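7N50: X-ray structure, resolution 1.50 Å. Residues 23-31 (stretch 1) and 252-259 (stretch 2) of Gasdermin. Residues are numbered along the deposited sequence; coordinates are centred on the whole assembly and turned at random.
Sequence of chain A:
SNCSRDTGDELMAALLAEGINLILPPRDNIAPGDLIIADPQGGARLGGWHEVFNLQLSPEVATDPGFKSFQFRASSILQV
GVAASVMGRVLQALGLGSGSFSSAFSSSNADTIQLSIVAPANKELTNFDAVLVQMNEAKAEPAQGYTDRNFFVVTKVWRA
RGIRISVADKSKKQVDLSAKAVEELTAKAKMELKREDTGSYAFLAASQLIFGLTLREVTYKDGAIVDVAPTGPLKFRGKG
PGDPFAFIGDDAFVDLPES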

# COMPACT_ATOMS: atom_id res chain seq x y z
N ILE A 23 -0.63 -0.23 1.95
CA ILE A 23 -1.11 -1.21 2.92
C ILE A 23 -0.06 -2.30 3.12
O ILE A 23 0.73 -2.61 2.21
CB ILE A 23 -2.48 -1.82 2.55
CG1 ILE A 23 -2.41 -2.57 1.23
CG2 ILE A 23 -3.54 -0.75 2.53
CD1 ILE A 23 -3.62 -3.42 0.91
N LEU A 24 -0.04 -2.86 4.34
CA LEU A 24 0.94 -3.87 4.72
C LEU A 24 0.21 -5.06 5.35
O LEU A 24 -0.65 -4.86 6.24
CB LEU A 24 1.96 -3.32 5.70
CG LEU A 24 2.76 -2.12 5.19
CD1 LEU A 24 3.54 -1.58 6.38
CD2 LEU A 24 3.69 -2.50 4.04
N PRO A 25 0.55 -6.29 4.96
CA PRO A 25 1.47 -6.64 3.88
C PRO A 25 0.81 -6.47 2.51
O PRO A 25 -0.42 -6.43 2.39
CB PRO A 25 1.76 -8.14 4.13
CG PRO A 25 0.42 -8.63 4.80
CD PRO A 25 0.08 -7.47 5.73
N PRO A 26 1.60 -6.45 1.45
CA PRO A 26 1.02 -6.56 0.12
C PRO A 26 0.34 -7.92 -0.01
O PRO A 26 0.69 -8.86 0.69
CB PRO A 26 2.24 -6.46 -0.82
CG PRO A 26 3.42 -6.91 0.08
CD PRO A 26 3.08 -6.41 1.46
N ARG A 27 -0.64 -8.01 -0.91
CA ARG A 27 -1.47 -9.21 -0.94
C ARG A 27 -2.25 -9.30 -2.24
O ARG A 27 -2.16 -8.44 -3.11
CB ARG A 27 -2.45 -9.19 0.23
CG ARG A 27 -3.43 -8.10 0.07
CD ARG A 27 -4.12 -7.90 1.39
NE ARG A 27 -3.23 -7.21 2.31
CZ ARG A 27 -3.58 -6.81 3.52
NH1 ARG A 27 -4.79 -7.05 4.01
NH2 ARG A 27 -2.69 -6.15 4.25
N ASP A 28 -3.10 -10.33 -2.34
CA ASP A 28 -3.84 -10.53 -3.57
C ASP A 28 -5.35 -10.51 -3.36
O ASP A 28 -6.08 -10.76 -4.33
CB ASP A 28 -3.44 -11.87 -4.21
CG ASP A 28 -3.76 -11.94 -5.67
OD1 ASP A 28 -3.60 -10.91 -6.34
OD2 ASP A 28 -4.12 -13.03 -6.14
N ASN A 29 -5.84 -10.30 -2.14
CA ASN A 29 -7.22 -10.64 -1.81
C ASN A 29 -7.98 -9.45 -1.21
O ASN A 29 -8.71 -9.58 -0.22
CB ASN A 29 -7.26 -11.83 -0.84
CG ASN A 29 -6.58 -11.55 0.47
OD1 ASN A 29 -5.85 -10.55 0.63
ND2 ASN A 29 -6.79 -12.44 1.45
N ILE A 30 -7.89 -8.26 -1.84
CA ILE A 30 -8.72 -7.11 -1.50
C ILE A 30 -9.40 -6.62 -2.78
O ILE A 30 -8.80 -6.62 -3.85
CB ILE A 30 -7.91 -5.95 -0.88
CG1 ILE A 30 -7.26 -6.39 0.41
CG2 ILE A 30 -8.79 -4.72 -0.59
CD1 ILE A 30 -6.47 -5.28 1.03
N ALA A 31 -10.67 -6.26 -2.65
CA ALA A 31 -11.46 -5.88 -3.80
C ALA A 31 -12.00 -4.47 -3.61
O ALA A 31 -12.21 -4.02 -2.48
CB ALA A 31 -12.65 -6.82 -4.01
N ALA A 252 1.79 7.06 6.40
CA ALA A 252 1.48 6.74 5.00
C ALA A 252 1.29 5.25 4.79
O ALA A 252 0.54 4.84 3.89
CB ALA A 252 2.57 7.23 4.07
N PHE A 253 1.97 4.42 5.59
CA PHE A 253 1.72 2.99 5.62
C PHE A 253 0.65 2.65 6.62
O PHE A 253 0.65 3.15 7.75
CB PHE A 253 2.97 2.20 5.98
CG PHE A 253 4.02 2.26 4.93
CD1 PHE A 253 3.92 1.45 3.81
CD2 PHE A 253 5.08 3.13 5.05
CE1 PHE A 253 4.89 1.50 2.81
CE2 PHE A 253 6.06 3.19 4.06
CZ PHE A 253 5.96 2.37 2.95
N VAL A 254 -0.22 1.75 6.21
CA VAL A 254 -1.31 1.25 7.04
C VAL A 254 -1.10 -0.25 7.21
O VAL A 254 -1.28 -1.02 6.26
CB VAL A 254 -2.68 1.55 6.42
CG1 VAL A 254 -3.82 1.03 7.34
CG2 VAL A 254 -2.83 3.06 6.17
N ASP A 255 -0.79 -0.67 8.44
CA ASP A 255 -0.80 -2.09 8.76
C ASP A 255 -2.25 -2.55 8.79
O ASP A 255 -3.05 -2.04 9.57
CB ASP A 255 -0.13 -2.33 10.10
CG ASP A 255 1.37 -2.11 10.03
OD1 ASP A 255 2.04 -2.85 9.29
OD2 ASP A 255 1.88 -1.21 10.72
N LEU A 256 -2.59 -3.47 7.89
CA LEU A 256 -3.98 -3.79 7.62
C LEU A 256 -4.18 -5.30 7.62
O LEU A 256 -4.17 -5.93 6.56
CB LEU A 256 -4.41 -3.20 6.28
CG LEU A 256 -5.91 -3.23 5.99
CD1 LEU A 256 -6.62 -2.21 6.89
CD2 LEU A 256 -6.20 -2.93 4.49
N PRO A 257 -4.42 -5.91 8.78
CA PRO A 257 -4.69 -7.34 8.79
C PRO A 257 -5.92 -7.70 7.96
O PRO A 257 -6.88 -6.93 7.85
CB PRO A 257 -4.89 -7.65 10.28
CG PRO A 257 -4.10 -6.57 10.99
CD PRO A 257 -4.33 -5.34 10.13
N GLU A 258 -5.84 -8.85 7.31
CA GLU A 258 -6.98 -9.42 6.58
C GLU A 258 -8.14 -9.69 7.53
O GLU A 258 -7.98 -9.82 8.74
CB GLU A 258 -6.55 -10.73 5.92
CG GLU A 258 -5.36 -10.60 4.98
CD GLU A 258 -4.80 -11.93 4.51
OE1 GLU A 258 -5.59 -12.82 4.09
OE2 GLU A 258 -3.57 -12.09 4.57
N SER A 259 -9.34 -9.77 6.96
CA SER A 259 -10.48 -10.11 7.82
C SER A 259 -10.43 -11.60 8.16
O SER A 259 -10.48 -12.45 7.28
CB SER A 259 -11.81 -9.75 7.15
OG SER A 259 -12.09 -10.60 6.05
OXT SER A 259 -10.33 -11.98 9.33

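The strongest polar element joining the two stretches is the guanidinium of Arg 27, which grips the carbonyl of Leu 256 with two nitrogens at once. Arg 27 NH2 lies 2.8 Å from Leu 256 O and Arg 27 NH1 lies 2.9 Å from the same oxygen, with N-H...O angles of 146° and 140°. Two donors converging on one acceptor cannot both point straight at it, which accounts for the moderate angles; the oxygen sits at the edge of the guanidinium, near its plane, where the N-H groups are directed. The same group is braced from within its own stretch: Arg 27 NE and Arg 27 NH2 each donate to Pro 25 O, both at 2.9 Å. The side chain can do this because its CA-to-CB bond points toward the other stretch and its p, t, p sequence of chi1 to chi3 folds it back beside the corner at Leu 24 and Pro 25. Arginine suits this buried position because its several donors meet main-chain oxygens from both stretches.

The backbone supplies the next pair of bonds. Leu 24 N donates to Val 254 O at 2.9 Å and 143°, and Leu 256 N donates to Leu 24 O at 2.9 Å and a nearly straight 172°. Both polar backbone atoms of Leu 24 are thus engaged with residues on the two sides of Asp 255, the pattern expected of parallel pairing. The register agrees: Ile 23 pairs with Val 254 and Leu 24 with Asp 255, each with a CA-CA separation of about 4.8 Å. Val 254 O also receives a CA-H...O contact from Ile 23, with Ile 23 CA to Val 254 O at 3.3 Å and an angle of 144° at the hydrogen.

Farther along, the exposed residues Asn 29 and Glu 258 meet through their side chains. Asn 29 ND2 donates to Glu 258 OE1 at 2.9 Å and 158°. The CA-to-CB bond of Glu 258 points sideways, yet the end of its side chain comes nearer the other stretch, and its CG lies 3.7 Å from Arg 27 NH1. Asn 29 CA and Glu 258 CA are 8.5 Å apart, and the two side chains bridge that gap, Asn 29 with its CA-to-CB bond pointing toward the other stretch.

Apolar packing completes the contact, which buries 514 Å² summed over both sides. Leu 24 contributes most, with 101 Å² covered. Its m, t side chain lies on the same face of the sheet as Asp 255, placing Leu 24 CD1 3.8 Å from Phe 253 CB and 3.5 Å from Asp 255 OD1. Asp 255 is exposed, and its other carboxylate oxygen, OD2, is hydrogen-bonded elsewhere in the structure. Ile 23 and Val 254 share the other face. Leu 256 CD2 reaches Ile 23 CG2 at 4.0 Å and Ile 30 CD1 at 4.2 Å, so one buried leucine methyl contacts two isoleucines while its own backbone serves the polar network.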